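Local coordinates for bifunctional purine biosynthetic protein ADE5,7 (PDB 7LVO) that catalyses, through this N-terminal GAR synthetase half of a bifunctional enzyme, the ATP-dependent joining of phosphoribosylamine and glycine in de novo purine biosynthesis, at residues A[151-159]-A[297-308]; A[376-384]-A[438-449]. All coordinates share one frame; numbering follows the deposited sequence.

Both contacts belong to the GAR synthetase half but lie on opposite sides of the chain's centre, their own centres about 36 Å apart, and they share no helix or strand. Interaction 1 lies in the ATP-grasp part of the chain and joins the end of helix 146-155 to helix 287-307. It is partly buried: apolar at its base, where F152, I158 and V297 are enclosed, and charged on the side nearer solvent, where R155 and H156 converge on D308. Interaction 2, in the C domain, packs helix 438-449 against strand 377-384. That contact is largely buried and apolar throughout, with no hydrogen bond between its two segments.

Interaction 1: A[151-159]-A[297-308]; sequences EFMARHNIP and VLEPTIKGMRED
F152 (chi1 173°) and R155 both place CG anti to the backbone N, whereas H156 (chi1 -63°) turns its ring to the backbone-N side; together these torsions send two rings and a guanidinium toward helix 287-307. The helix holding F152 and R155 ends in a Schellman motif, with N157 at positive phi as the C-prime residue, and the chain leaving it carries I158 and P159 along the same partner helix. The two helix segments run nearly at right angles, 101° between their directions.

D308 OD2 is the polar hub. R155 NH2 donates to it at 2.7 Å in a nearly straight hydrogen bond within a salt bridge, and H156 NE2 donates to the same oxygen at 3.1 Å. Each donor keeps the bond in its own flat plane, yet they reach the oxygen from opposite faces of the carboxylate, which probably limits how it can turn. R155 NH1 also makes a long salt bridge to E151 OE2, 3.5 Å, placing the guanidinium between two carboxylates and probably favouring its charged state.

Beneath this, the absence of a side chain at G304 lets its CA sit over one face of the H156 ring, 3.7 Å from the centroid, in a CH-pi contact. H156 CD2, from the same segment, lies over one face of the F152 ring; D308 OD2 and T301 O meet that ring at its edge, while M305 SD approaches obliquely as a Met-aromatic contact, 3.4 Å from F152 CE2. Further along, I158 and P159 pack on V297, which also touches strands 315-323 and 326-333 of the ATP-grasp region. T301 OG1, hydrogen-bonded as well to the Y332 hydroxyl, donates to V297 O at 2.6 Å and lies 3.7 Å from I158 CD1.

Interaction 2: A[376-384]-A[438-449]; sequences GYAVSVVLA and LRAAVDLAYSGI
The Y377 ring takes L438 CB over one face in a CH-pi contact, 4.1 Å from the ring centroid, and its CD1 lies near the backbone N of L438, at the start of helix 438-449. Two turns on, the Y446 ring receives V381 CG2 over one face, while V442 CG1, from its own helix, lies in plane at the edge. The Y446 hydroxyl is hydrogen-bonded to R460 O and I463 N, which ties down the far end of this ring.

Between the two tyrosines, V379 CG2, anti to its carbonyl carbon, meets L438 CD1, A441 CB and V442 CG2, the first at 3.8 Å. A441 and A445 turn only methyl groups to the strand, consistent with the short axis distance of 7.4 Å. L383 and I449 slide past each other at the end of the row; their CD1 atoms are modelled too close to be trusted in detail.

Alpha-on-beta packing of this kind covers one face of a five-stranded antiparallel sheet that also takes in strand 259-263, and in which strand 377-384 runs between strands 277-280 and 427-435; A378 and S380 point away from helix 438-449 and touch helix 340-344.

Interaction 1: A[151-159]-A[297-308]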
ATOM      1  N   GLU A 151     -15.324  12.095   6.990  1.00 28.50           N
ATOM      2  CA  GLU A 151     -15.587  13.372   7.642  1.00 37.06           C
ATOM      3  C   GLU A 151     -14.462  14.362   7.359  1.00 29.68           C
ATOM      4  O   GLU A 151     -14.717  15.536   7.077  1.00 31.19           O
ATOM      5  CB  GLU A 151     -15.758  13.170   9.150  1.00 37.26           C
ATOM      6  CG  GLU A 151     -16.120  14.441   9.910  1.00 39.14           C
ATOM      7  CD  GLU A 151     -15.966  14.295  11.418  1.00 51.73           C
ATOM      8  OE1 GLU A 151     -15.711  13.166  11.893  1.00 49.34           O
ATOM      9  OE2 GLU A 151     -16.095  15.313  12.130  1.00 57.35           O
ATOM     10  N   PHE A 152     -13.211  13.901   7.441  1.00 26.63           N
ATOM     11  CA  PHE A 152     -12.074  14.762   7.135  1.00 27.27           C
ATOM     12  C   PHE A 152     -12.181  15.333   5.727  1.00 26.92           C
ATOM     13  O   PHE A 152     -11.907  16.515   5.506  1.00 27.64           O
ATOM     14  CB  PHE A 152     -10.771  13.971   7.307  1.00 22.77           C
ATOM     15  CG  PHE A 152      -9.540  14.716   6.863  1.00 23.64           C
ATOM     16  CD1 PHE A 152      -9.101  14.640   5.554  1.00 28.66           C
ATOM     17  CD2 PHE A 152      -8.823  15.492   7.759  1.00 28.73           C
ATOM     18  CE1 PHE A 152      -7.973  15.327   5.143  1.00 28.56           C
ATOM     19  CE2 PHE A 152      -7.696  16.183   7.352  1.00 32.24           C
ATOM     20  CZ  PHE A 152      -7.269  16.102   6.048  1.00 29.57           C
ATOM     21  N   MET A 153     -12.576  14.505   4.756  1.00 26.93           N
ATOM     22  CA  MET A 153     -12.667  14.981   3.382  1.00 30.94           C
ATOM     23  C   MET A 153     -13.738  16.061   3.250  1.00 27.31           C
ATOM     24  O   MET A 153     -13.517  17.099   2.614  1.00 26.68           O
ATOM     25  CB  MET A 153     -12.962  13.808   2.442  1.00 32.05           C
ATOM     26  CG  MET A 153     -11.875  12.753   2.395  1.00 29.17           C
ATOM     27  SD  MET A 153     -12.391  11.286   1.462  1.00 34.73           S
ATOM     28  CE  MET A 153     -11.172  10.084   1.997  1.00 32.99           C
ATOM     29  N   ALA A 154     -14.907  15.830   3.850  1.00 26.23           N
ATOM     30  CA  ALA A 154     -15.985  16.807   3.750  1.00 30.64           C
ATOM     31  C   ALA A 154     -15.622  18.108   4.456  1.00 30.71           C
ATOM     32  O   ALA A 154     -15.902  19.197   3.943  1.00 32.90           O
ATOM     33  CB  ALA A 154     -17.272  16.221   4.326  1.00 37.19           C
ATOM     34  N   ARG A 155     -14.992  18.017   5.628  1.00 33.43           N
ATOM     35  CA  ARG A 155     -14.638  19.222   6.369  1.00 34.49           C
ATOM     36  C   ARG A 155     -13.642  20.085   5.606  1.00 27.06           C
ATOM     37  O   ARG A 155     -13.608  21.305   5.800  1.00 29.78           O
ATOM     38  CB  ARG A 155     -14.066  18.851   7.744  1.00 32.10           C
ATOM     39  CG  ARG A 155     -13.513  20.027   8.513  1.00 35.52           C
ATOM     40  CD  ARG A 155     -13.195  19.668   9.964  1.00 51.28           C
ATOM     41  NE  ARG A 155     -12.139  18.668  10.072  1.00 41.13           N
ATOM     42  CZ  ARG A 155     -12.350  17.370  10.233  1.00 36.52           C
ATOM     43  NH1 ARG A 155     -13.576  16.871  10.311  1.00 41.46           N
ATOM     44  NH2 ARG A 155     -11.306  16.551  10.310  1.00 32.29           N
ATOM     45  N   HIS A 156     -12.819  19.481   4.754  1.00 27.30           N
ATOM     46  CA  HIS A 156     -11.817  20.215   3.991  1.00 33.54           C
ATOM     47  C   HIS A 156     -12.158  20.315   2.508  1.00 28.00           C
ATOM     48  O   HIS A 156     -11.291  20.663   1.705  1.00 26.76           O
ATOM     49  CB  HIS A 156     -10.447  19.559   4.172  1.00 28.65           C
ATOM     50  CG  HIS A 156      -9.943  19.596   5.580  1.00 22.99           C
ATOM     51  ND1 HIS A 156      -9.507  20.754   6.181  1.00 27.65           N
ATOM     52  CD2 HIS A 156      -9.805  18.617   6.505  1.00 25.42           C
ATOM     53  CE1 HIS A 156      -9.120  20.492   7.416  1.00 31.62           C
ATOM     54  NE2 HIS A 156      -9.288  19.201   7.638  1.00 31.27           N
ATOM     55  N   ASN A 157     -13.398  20.009   2.128  1.00 29.94           N
ATOM     56  CA  ASN A 157     -13.851  20.140   0.744  1.00 33.62           C
ATOM     57  C   ASN A 157     -13.002  19.298  -0.204  1.00 31.12           C
ATOM     58  O   ASN A 157     -12.665  19.722  -1.310  1.00 27.21           O
ATOM     59  CB  ASN A 157     -13.858  21.607   0.308  1.00 34.83           C
ATOM     60  CG  ASN A 157     -15.028  22.381   0.882  1.00 46.24           C
ATOM     61  OD1 ASN A 157     -16.130  21.846   1.023  1.00 45.67           O
ATOM     62  ND2 ASN A 157     -14.795  23.648   1.213  1.00 48.17           N
ATOM     63  N   ILE A 158     -12.658  18.092   0.232  1.00 30.63           N
ATOM     64  CA  ILE A 158     -11.894  17.149  -0.580  1.00 24.68           C
ATOM     65  C   ILE A 158     -12.886  16.288  -1.356  1.00 26.25           C
ATOM     66  O   ILE A 158     -13.731  15.627  -0.732  1.00 24.98           O
ATOM     67  CB  ILE A 158     -10.971  16.290   0.296  1.00 34.54           C
ATOM     68  CG1 ILE A 158      -9.947  17.197   1.008  1.00 30.21           C
ATOM     69  CG2 ILE A 158     -10.284  15.241  -0.533  1.00 23.70           C
ATOM     70  CD1 ILE A 158      -9.247  16.558   2.192  1.00 29.09           C
ATOM     71  N   PRO A 159     -12.824  16.263  -2.686  1.00 23.79           N
ATOM     72  CA  PRO A 159     -13.869  15.572  -3.457  1.00 23.57           C
ATOM     73  C   PRO A 159     -13.907  14.075  -3.176  1.00 31.72           C
ATOM     74  O   PRO A 159     -12.903  13.366  -3.313  1.00 22.71           O
ATOM     75  CB  PRO A 159     -13.492  15.866  -4.917  1.00 35.95           C
ATOM     76  CG  PRO A 159     -12.040  16.213  -4.883  1.00 33.22           C
ATOM     77  CD  PRO A 159     -11.815  16.897  -3.557  1.00 24.39           C
ATOM     78  N   VAL A 297      -6.600  17.521  -3.767  1.00 27.33           N
ATOM     79  CA  VAL A 297      -6.653  16.446  -2.779  1.00 25.59           C
ATOM     80  C   VAL A 297      -5.380  16.409  -1.942  1.00 26.22           C
ATOM     81  O   VAL A 297      -5.421  16.596  -0.721  1.00 26.98           O
ATOM     82  CB  VAL A 297      -6.885  15.085  -3.471  1.00 25.51           C
ATOM     83  CG1 VAL A 297      -6.792  13.946  -2.471  1.00 22.46           C
ATOM     84  CG2 VAL A 297      -8.232  15.075  -4.185  1.00 27.55           C
ATOM     85  N   LEU A 298      -4.241  16.153  -2.585  1.00 29.16           N
ATOM     86  CA  LEU A 298      -3.009  15.901  -1.839  1.00 27.37           C
ATOM     87  C   LEU A 298      -2.625  17.096  -0.973  1.00 21.29           C
ATOM     88  O   LEU A 298      -2.434  16.967   0.238  1.00 21.95           O
ATOM     89  CB  LEU A 298      -1.880  15.554  -2.813  1.00 24.55           C
ATOM     90  CG  LEU A 298      -1.787  14.085  -3.234  1.00 28.09           C
ATOM     91  CD1 LEU A 298      -3.099  13.590  -3.807  1.00 28.07           C
ATOM     92  CD2 LEU A 298      -0.651  13.901  -4.239  1.00 36.30           C
ATOM     93  N   GLU A 299      -2.497  18.272  -1.580  1.00 25.44           N
ATOM     94  CA  GLU A 299      -2.089  19.442  -0.800  1.00 24.69           C
ATOM     95  C   GLU A 299      -3.161  19.848   0.200  1.00 26.35           C
ATOM     96  O   GLU A 299      -2.822  20.124   1.366  1.00 21.86           O
ATOM     97  CB  GLU A 299      -1.716  20.591  -1.745  1.00 32.36           C
ATOM     98  CG  GLU A 299      -0.402  20.352  -2.479  1.00 31.54           C
ATOM     99  CD  GLU A 299      -0.098  21.399  -3.532  1.00 39.84           C
ATOM    100  OE1 GLU A 299      -0.989  22.220  -3.836  1.00 41.64           O
ATOM    101  OE2 GLU A 299       1.032  21.393  -4.059  1.00 36.51           O
ATOM    102  N   PRO A 300      -4.444  19.919  -0.163  1.00 25.73           N
ATOM    103  CA  PRO A 300      -5.467  20.150   0.872  1.00 31.59           C
ATOM    104  C   PRO A 300      -5.465  19.096   1.963  1.00 27.94           C
ATOM    105  O   PRO A 300      -5.805  19.402   3.115  1.00 30.14           O
ATOM    106  CB  PRO A 300      -6.782  20.140   0.079  1.00 25.06           C
ATOM    107  CG  PRO A 300      -6.385  20.553  -1.299  1.00 33.09           C
ATOM    108  CD  PRO A 300      -5.003  19.975  -1.526  1.00 30.89           C
ATOM    109  N   THR A 301      -5.096  17.855   1.637  1.00 23.54           N
ATOM    110  CA  THR A 301      -5.022  16.822   2.663  1.00 22.32           C
ATOM    111  C   THR A 301      -3.884  17.104   3.641  1.00 22.58           C
ATOM    112  O   THR A 301      -4.081  17.072   4.860  1.00 23.81           O
ATOM    113  CB  THR A 301      -4.849  15.444   2.020  1.00 30.52           C
ATOM    114  OG1 THR A 301      -6.026  15.100   1.273  1.00 28.83           O
ATOM    115  CG2 THR A 301      -4.605  14.385   3.078  1.00 26.32           C
ATOM    116  N   ILE A 302      -2.685  17.379   3.120  1.00 18.92           N
ATOM    117  CA  ILE A 302      -1.537  17.629   3.986  1.00 22.85           C
ATOM    118  C   ILE A 302      -1.763  18.880   4.819  1.00 27.34           C
ATOM    119  O   ILE A 302      -1.479  18.899   6.024  1.00 24.25           O
ATOM    120  CB  ILE A 302      -0.247  17.726   3.153  1.00 26.14           C
ATOM    121  CG1 ILE A 302       0.034  16.401   2.450  1.00 27.10           C
ATOM    122  CG2 ILE A 302       0.932  18.135   4.032  1.00 22.92           C
ATOM    123  CD1 ILE A 302       0.156  15.211   3.379  1.00 31.66           C
ATOM    124  N   LYS A 303      -2.270  19.948   4.194  1.00 27.70           N
ATOM    125  CA  LYS A 303      -2.575  21.162   4.947  1.00 29.39           C
ATOM    126  C   LYS A 303      -3.668  20.906   5.975  1.00 28.53           C
ATOM    127  O   LYS A 303      -3.591  21.382   7.115  1.00 22.67           O
ATOM    128  CB  LYS A 303      -2.993  22.286   3.990  1.00 28.65           C
ATOM    129  CG  LYS A 303      -3.257  23.613   4.682  1.00 51.50           C
ATOM    130  CD  LYS A 303      -3.953  24.605   3.757  1.00 70.45           C
ATOM    131  CE  LYS A 303      -3.086  24.971   2.561  1.00 77.19           C
ATOM    132  NZ  LYS A 303      -3.739  26.005   1.705  1.00 89.49           N
ATOM    133  N   GLY A 304      -4.704  20.159   5.588  1.00 27.95           N
ATOM    134  CA  GLY A 304      -5.794  19.902   6.507  1.00 23.70           C
ATOM    135  C   GLY A 304      -5.355  19.148   7.746  1.00 29.45           C
ATOM    136  O   GLY A 304      -5.867  19.391   8.845  1.00 25.21           O
ATOM    137  N   MET A 305      -4.404  18.221   7.586  1.00 24.06           N
ATOM    138  CA  MET A 305      -3.932  17.453   8.733  1.00 28.35           C
ATOM    139  C   MET A 305      -3.202  18.348   9.733  1.00 26.55           C
ATOM    140  O   MET A 305      -3.337  18.165  10.947  1.00 30.77           O
ATOM    141  CB  MET A 305      -3.030  16.312   8.265  1.00 26.28           C
ATOM    142  CG  MET A 305      -3.762  15.225   7.478  1.00 26.88           C
ATOM    143  SD  MET A 305      -5.012  14.357   8.459  1.00 27.88           S
ATOM    144  CE  MET A 305      -3.965  13.243   9.407  1.00 25.36           C
ATOM    145  N   ARG A 306      -2.427  19.321   9.244  1.00 23.55           N
ATOM    146  CA  ARG A 306      -1.819  20.292  10.152  1.00 29.61           C
ATOM    147  C   ARG A 306      -2.889  21.110  10.871  1.00 30.49           C
ATOM    148  O   ARG A 306      -2.852  21.263  12.094  1.00 23.00           O
ATOM    149  CB  ARG A 306      -0.870  21.225   9.396  1.00 28.74           C
ATOM    150  CG  ARG A 306       0.398  20.574   8.903  1.00 33.52           C
ATOM    151  CD  ARG A 306       1.508  21.611   8.677  1.00 24.41           C
ATOM    152  NE  ARG A 306       1.055  22.729   7.849  1.00 23.29           N
ATOM    153  CZ  ARG A 306       0.991  22.708   6.526  1.00 34.33           C
ATOM    154  NH1 ARG A 306       1.312  21.623   5.837  1.00 27.01           N
ATOM    155  NH2 ARG A 306       0.593  23.803   5.877  1.00 24.51           N
ATOM    156  N   GLU A 307      -3.857  21.637  10.120  1.00 28.70           N
ATOM    157  CA  GLU A 307      -4.919  22.432  10.730  1.00 34.66           C
ATOM    158  C   GLU A 307      -5.668  21.633  11.788  1.00 33.78           C
ATOM    159  O   GLU A 307      -5.980  22.154  12.867  1.00 35.83           O
ATOM    160  CB  GLU A 307      -5.881  22.930   9.653  1.00 34.55           C
ATOM    161  CG  GLU A 307      -5.251  23.912   8.684  1.00 43.11           C
ATOM    162  CD  GLU A 307      -6.148  24.227   7.500  1.00 46.35           C
ATOM    163  OE1 GLU A 307      -6.987  23.369   7.139  1.00 36.99           O
ATOM    164  OE2 GLU A 307      -6.008  25.335   6.933  1.00 46.54           O
ATOM    165  N   ASP A 308      -5.952  20.358  11.506  1.00 26.57           N
ATOM    166  CA  ASP A 308      -6.634  19.516  12.478  1.00 26.76           C
ATOM    167  C   ASP A 308      -5.740  19.128  13.645  1.00 26.16           C
ATOM    168  O   ASP A 308      -6.235  18.522  14.602  1.00 31.44           O
ATOM    169  CB  ASP A 308      -7.177  18.257  11.799  1.00 24.41           C
ATOM    170  CG  ASP A 308      -8.354  18.547  10.884  1.00 37.97           C
ATOM    171  OD1 ASP A 308      -8.793  19.713  10.830  1.00 34.54           O
ATOM    172  OD2 ASP A 308      -8.834  17.612  10.209  1.00 35.31           O
TER

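Interaction 2: A[376-384]-A[438-449]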
ATOM      1  N   GLY A 376      10.252   6.329 -19.050  1.00 38.81           N
ATOM      2  CA  GLY A 376       9.700   5.028 -19.346  1.00 37.21           C
ATOM      3  C   GLY A 376       8.622   4.607 -18.365  1.00 30.78           C
ATOM      4  O   GLY A 376       8.043   5.412 -17.635  1.00 28.79           O
ATOM      5  N   TYR A 377       8.368   3.301 -18.344  1.00 31.65           N
ATOM      6  CA  TYR A 377       7.286   2.725 -17.561  1.00 29.29           C
ATOM      7  C   TYR A 377       7.807   1.551 -16.750  1.00 28.31           C
ATOM      8  O   TYR A 377       8.894   1.034 -17.001  1.00 29.93           O
ATOM      9  CB  TYR A 377       6.127   2.260 -18.467  1.00 30.57           C
ATOM     10  CG  TYR A 377       5.533   3.365 -19.315  1.00 31.22           C
ATOM     11  CD1 TYR A 377       6.158   3.783 -20.480  1.00 30.88           C
ATOM     12  CD2 TYR A 377       4.347   3.986 -18.948  1.00 28.31           C
ATOM     13  CE1 TYR A 377       5.615   4.794 -21.258  1.00 34.93           C
ATOM     14  CE2 TYR A 377       3.802   4.995 -19.709  1.00 29.96           C
ATOM     15  CZ  TYR A 377       4.438   5.396 -20.865  1.00 29.86           C
ATOM     16  OH  TYR A 377       3.898   6.403 -21.632  1.00 49.17           O
ATOM     17  N   ALA A 378       7.011   1.138 -15.766  1.00 27.86           N
ATOM     18  CA  ALA A 378       7.332  -0.004 -14.918  1.00 28.20           C
ATOM     19  C   ALA A 378       6.065  -0.815 -14.694  1.00 21.21           C
ATOM     20  O   ALA A 378       4.962  -0.263 -14.609  1.00 21.38           O
ATOM     21  CB  ALA A 378       7.925   0.444 -13.569  1.00 21.84           C
ATOM     22  N   VAL A 379       6.235  -2.133 -14.584  1.00 22.78           N
ATOM     23  CA  VAL A 379       5.119  -3.056 -14.447  1.00 21.99           C
ATOM     24  C   VAL A 379       5.475  -4.117 -13.415  1.00 21.14           C
ATOM     25  O   VAL A 379       6.629  -4.530 -13.298  1.00 22.48           O
ATOM     26  CB  VAL A 379       4.761  -3.731 -15.791  1.00 28.94           C
ATOM     27  CG1 VAL A 379       3.571  -4.665 -15.616  1.00 34.34           C
ATOM     28  CG2 VAL A 379       4.487  -2.687 -16.864  1.00 32.74           C
ATOM     29  N   SER A 380       4.465  -4.560 -12.666  1.00 22.18           N
ATOM     30  CA  SER A 380       4.605  -5.652 -11.713  1.00 26.90           C
ATOM     31  C   SER A 380       3.475  -6.639 -11.950  1.00 22.83           C
ATOM     32  O   SER A 380       2.310  -6.240 -12.017  1.00 24.56           O
ATOM     33  CB  SER A 380       4.574  -5.150 -10.265  1.00 23.73           C
ATOM     34  OG  SER A 380       3.346  -4.511  -9.957  1.00 28.07           O
ATOM     35  N   VAL A 381       3.815  -7.920 -12.069  1.00 24.19           N
ATOM     36  CA  VAL A 381       2.841  -8.976 -12.338  1.00 18.68           C
ATOM     37  C   VAL A 381       2.948 -10.009 -11.224  1.00 20.78           C
ATOM     38  O   VAL A 381       4.020 -10.584 -11.003  1.00 17.87           O
ATOM     39  CB  VAL A 381       3.066  -9.626 -13.708  1.00 24.73           C
ATOM     40  CG1 VAL A 381       2.067 -10.767 -13.910  1.00 27.52           C
ATOM     41  CG2 VAL A 381       2.931  -8.595 -14.822  1.00 24.91           C
ATOM     42  N   VAL A 382       1.836 -10.254 -10.539  1.00 21.76           N
ATOM     43  CA  VAL A 382       1.813 -11.086  -9.345  1.00 20.14           C
ATOM     44  C   VAL A 382       1.561 -12.536  -9.734  1.00 27.52           C
ATOM     45  O   VAL A 382       0.700 -12.836 -10.571  1.00 24.54           O
ATOM     46  CB  VAL A 382       0.743 -10.586  -8.351  1.00 25.45           C
ATOM     47  CG1 VAL A 382       0.574 -11.579  -7.205  1.00 27.01           C
ATOM     48  CG2 VAL A 382       1.108  -9.206  -7.813  1.00 24.52           C
ATOM     49  N   LEU A 383       2.320 -13.437  -9.120  1.00 25.28           N
ATOM     50  CA  LEU A 383       2.063 -14.869  -9.168  1.00 28.33           C
ATOM     51  C   LEU A 383       1.468 -15.292  -7.830  1.00 33.38           C
ATOM     52  O   LEU A 383       2.074 -15.061  -6.778  1.00 26.03           O
ATOM     53  CB  LEU A 383       3.343 -15.642  -9.462  1.00 28.95           C
ATOM     54  CG  LEU A 383       3.545 -16.088 -10.911  1.00 35.64           C
ATOM     55  CD1 LEU A 383       3.541 -14.911 -11.863  1.00 26.74           C
ATOM     56  CD2 LEU A 383       4.847 -16.873 -11.042  1.00 34.64           C
ATOM     57  N   ALA A 384       0.282 -15.893  -7.870  1.00 22.61           N
ATOM     58  CA  ALA A 384      -0.452 -16.250  -6.666  1.00 26.48           C
ATOM     59  C   ALA A 384      -0.589 -17.767  -6.556  1.00 25.94           C
ATOM     60  O   ALA A 384      -0.292 -18.512  -7.489  1.00 26.00           O
ATOM     61  CB  ALA A 384      -1.835 -15.586  -6.654  1.00 28.32           C
ATOM     62  N   LEU A 438       5.645   1.140 -22.469  1.00 33.38           N
ATOM     63  CA  LEU A 438       4.835   0.294 -21.597  1.00 38.12           C
ATOM     64  C   LEU A 438       4.776  -1.136 -22.120  1.00 38.62           C
ATOM     65  O   LEU A 438       4.861  -2.094 -21.337  1.00 28.21           O
ATOM     66  CB  LEU A 438       3.431   0.879 -21.468  1.00 25.23           C
ATOM     67  CG  LEU A 438       2.467   0.118 -20.554  1.00 35.10           C
ATOM     68  CD1 LEU A 438       3.048  -0.028 -19.150  1.00 31.29           C
ATOM     69  CD2 LEU A 438       1.113   0.816 -20.496  1.00 26.44           C
ATOM     70  N   ARG A 439       4.645  -1.299 -23.445  1.00 31.76           N
ATOM     71  CA  ARG A 439       4.557  -2.642 -24.013  1.00 36.00           C
ATOM     72  C   ARG A 439       5.845  -3.429 -23.784  1.00 33.37           C
ATOM     73  O   ARG A 439       5.806  -4.629 -23.480  1.00 24.22           O
ATOM     74  CB  ARG A 439       4.239  -2.557 -25.508  1.00 48.40           C
ATOM     75  CG  ARG A 439       5.147  -1.629 -26.297  1.00 64.99           C
ATOM     76  CD  ARG A 439       4.787  -1.613 -27.784  1.00 72.20           C
ATOM     77  NE  ARG A 439       3.356  -1.435 -28.013  1.00 70.20           N
ATOM     78  CZ  ARG A 439       2.727  -0.266 -27.994  1.00 61.73           C
ATOM     79  NH1 ARG A 439       3.369   0.864 -27.736  1.00 47.32           N
ATOM     80  NH2 ARG A 439       1.419  -0.230 -28.235  1.00 50.02           N
ATOM     81  N   ALA A 440       6.998  -2.774 -23.930  1.00 34.24           N
ATOM     82  CA  ALA A 440       8.261  -3.456 -23.681  1.00 29.66           C
ATOM     83  C   ALA A 440       8.382  -3.866 -22.217  1.00 29.12           C
ATOM     84  O   ALA A 440       8.841  -4.970 -21.906  1.00 28.72           O
ATOM     85  CB  ALA A 440       9.429  -2.561 -24.087  1.00 32.12           C
ATOM     86  N   ALA A 441       7.968  -2.991 -21.302  1.00 28.93           N
ATOM     87  CA  ALA A 441       7.980  -3.351 -19.884  1.00 34.49           C
ATOM     88  C   ALA A 441       7.043  -4.520 -19.609  1.00 29.62           C
ATOM     89  O   ALA A 441       7.390  -5.447 -18.865  1.00 32.43           O
ATOM     90  CB  ALA A 441       7.592  -2.144 -19.028  1.00 30.57           C
ATOM     91  N   VAL A 442       5.852  -4.500 -20.214  1.00 27.99           N
ATOM     92  CA  VAL A 442       4.921  -5.615 -20.074  1.00 35.77           C
ATOM     93  C   VAL A 442       5.546  -6.903 -20.598  1.00 33.63           C
ATOM     94  O   VAL A 442       5.578  -7.926 -19.907  1.00 31.23           O
ATOM     95  CB  VAL A 442       3.599  -5.302 -20.802  1.00 33.58           C
ATOM     96  CG1 VAL A 442       2.682  -6.515 -20.771  1.00 33.52           C
ATOM     97  CG2 VAL A 442       2.921  -4.097 -20.167  1.00 36.93           C
ATOM     98  N   ASP A 443       6.047  -6.873 -21.834  1.00 31.19           N
ATOM     99  CA  ASP A 443       6.622  -8.078 -22.425  1.00 36.44           C
ATOM    100  C   ASP A 443       7.802  -8.585 -21.603  1.00 38.55           C
ATOM    101  O   ASP A 443       7.964  -9.795 -21.412  1.00 31.55           O
ATOM    102  CB  ASP A 443       7.062  -7.801 -23.863  1.00 40.42           C
ATOM    103  CG  ASP A 443       5.893  -7.597 -24.806  1.00 47.54           C
ATOM    104  OD1 ASP A 443       4.732  -7.835 -24.391  1.00 31.64           O
ATOM    105  OD2 ASP A 443       6.137  -7.199 -25.964  1.00 36.46           O
ATOM    106  N   LEU A 444       8.644  -7.675 -21.114  1.00 36.41           N
ATOM    107  CA  LEU A 444       9.808  -8.090 -20.336  1.00 31.57           C
ATOM    108  C   LEU A 444       9.389  -8.759 -19.034  1.00 24.51           C
ATOM    109  O   LEU A 444       9.946  -9.798 -18.652  1.00 34.15           O
ATOM    110  CB  LEU A 444      10.705  -6.884 -20.069  1.00 39.44           C
ATOM    111  CG  LEU A 444      12.052  -7.143 -19.398  1.00 44.04           C
ATOM    112  CD1 LEU A 444      12.869  -8.169 -20.156  1.00 37.36           C
ATOM    113  CD2 LEU A 444      12.826  -5.830 -19.282  1.00 55.85           C
ATOM    114  N   ALA A 445       8.401  -8.191 -18.342  1.00 35.80           N
ATOM    115  CA  ALA A 445       7.918  -8.804 -17.106  1.00 25.15           C
ATOM    116  C   ALA A 445       7.416 -10.222 -17.362  1.00 36.09           C
ATOM    117  O   ALA A 445       7.751 -11.161 -16.626  1.00 30.57           O
ATOM    118  CB  ALA A 445       6.814  -7.940 -16.492  1.00 30.63           C
ATOM    119  N   TYR A 446       6.612 -10.402 -18.413  1.00 31.58           N
ATOM    120  CA  TYR A 446       6.104 -11.737 -18.720  1.00 28.91           C
ATOM    121  C   TYR A 446       7.195 -12.665 -19.237  1.00 31.07           C
ATOM    122  O   TYR A 446       7.023 -13.884 -19.201  1.00 37.66           O
ATOM    123  CB  TYR A 446       4.962 -11.638 -19.730  1.00 27.19           C
ATOM    124  CG  TYR A 446       3.659 -11.179 -19.115  1.00 28.05           C
ATOM    125  CD1 TYR A 446       2.919 -12.029 -18.306  1.00 31.09           C
ATOM    126  CD2 TYR A 446       3.174  -9.895 -19.330  1.00 27.98           C
ATOM    127  CE1 TYR A 446       1.734 -11.619 -17.735  1.00 22.23           C
ATOM    128  CE2 TYR A 446       1.989  -9.478 -18.761  1.00 30.59           C
ATOM    129  CZ  TYR A 446       1.274 -10.349 -17.962  1.00 20.29           C
ATOM    130  OH  TYR A 446       0.092  -9.948 -17.392  1.00 29.24           O
ATOM    131  N   SER A 447       8.314 -12.120 -19.708  1.00 31.86           N
ATOM    132  CA  SER A 447       9.442 -12.966 -20.086  1.00 34.61           C
ATOM    133  C   SER A 447      10.066 -13.627 -18.862  1.00 30.20           C
ATOM    134  O   SER A 447      10.513 -14.780 -18.929  1.00 38.51           O
ATOM    135  CB  SER A 447      10.486 -12.136 -20.837  1.00 35.18           C
ATOM    136  OG  SER A 447       9.923 -11.546 -21.995  1.00 55.34           O
ATOM    137  N   GLY A 448      10.111 -12.913 -17.736  1.00 31.83           N
ATOM    138  CA  GLY A 448      10.633 -13.491 -16.512  1.00 36.27           C
ATOM    139  C   GLY A 448       9.720 -14.519 -15.883  1.00 33.19           C
ATOM    140  O   GLY A 448      10.181 -15.335 -15.082  1.00 32.94           O
ATOM    141  N   ILE A 449       8.435 -14.501 -16.234  1.00 30.95           N
ATOM    142  CA  ILE A 449       7.502 -15.480 -15.688  1.00 36.81           C
ATOM    143  C   ILE A 449       7.900 -16.888 -16.108  1.00 36.25           C
ATOM    144  O   ILE A 449       7.742 -17.846 -15.344  1.00 32.20           O
ATOM    145  CB  ILE A 449       6.064 -15.152 -16.133  1.00 37.33           C
ATOM    146  CG1 ILE A 449       5.668 -13.741 -15.701  1.00 33.51           C
ATOM    147  CG2 ILE A 449       5.090 -16.185 -15.585  1.00 31.83           C
ATOM    148  CD1 ILE A 449       5.282 -13.615 -14.244  1.00 40.45           C
TER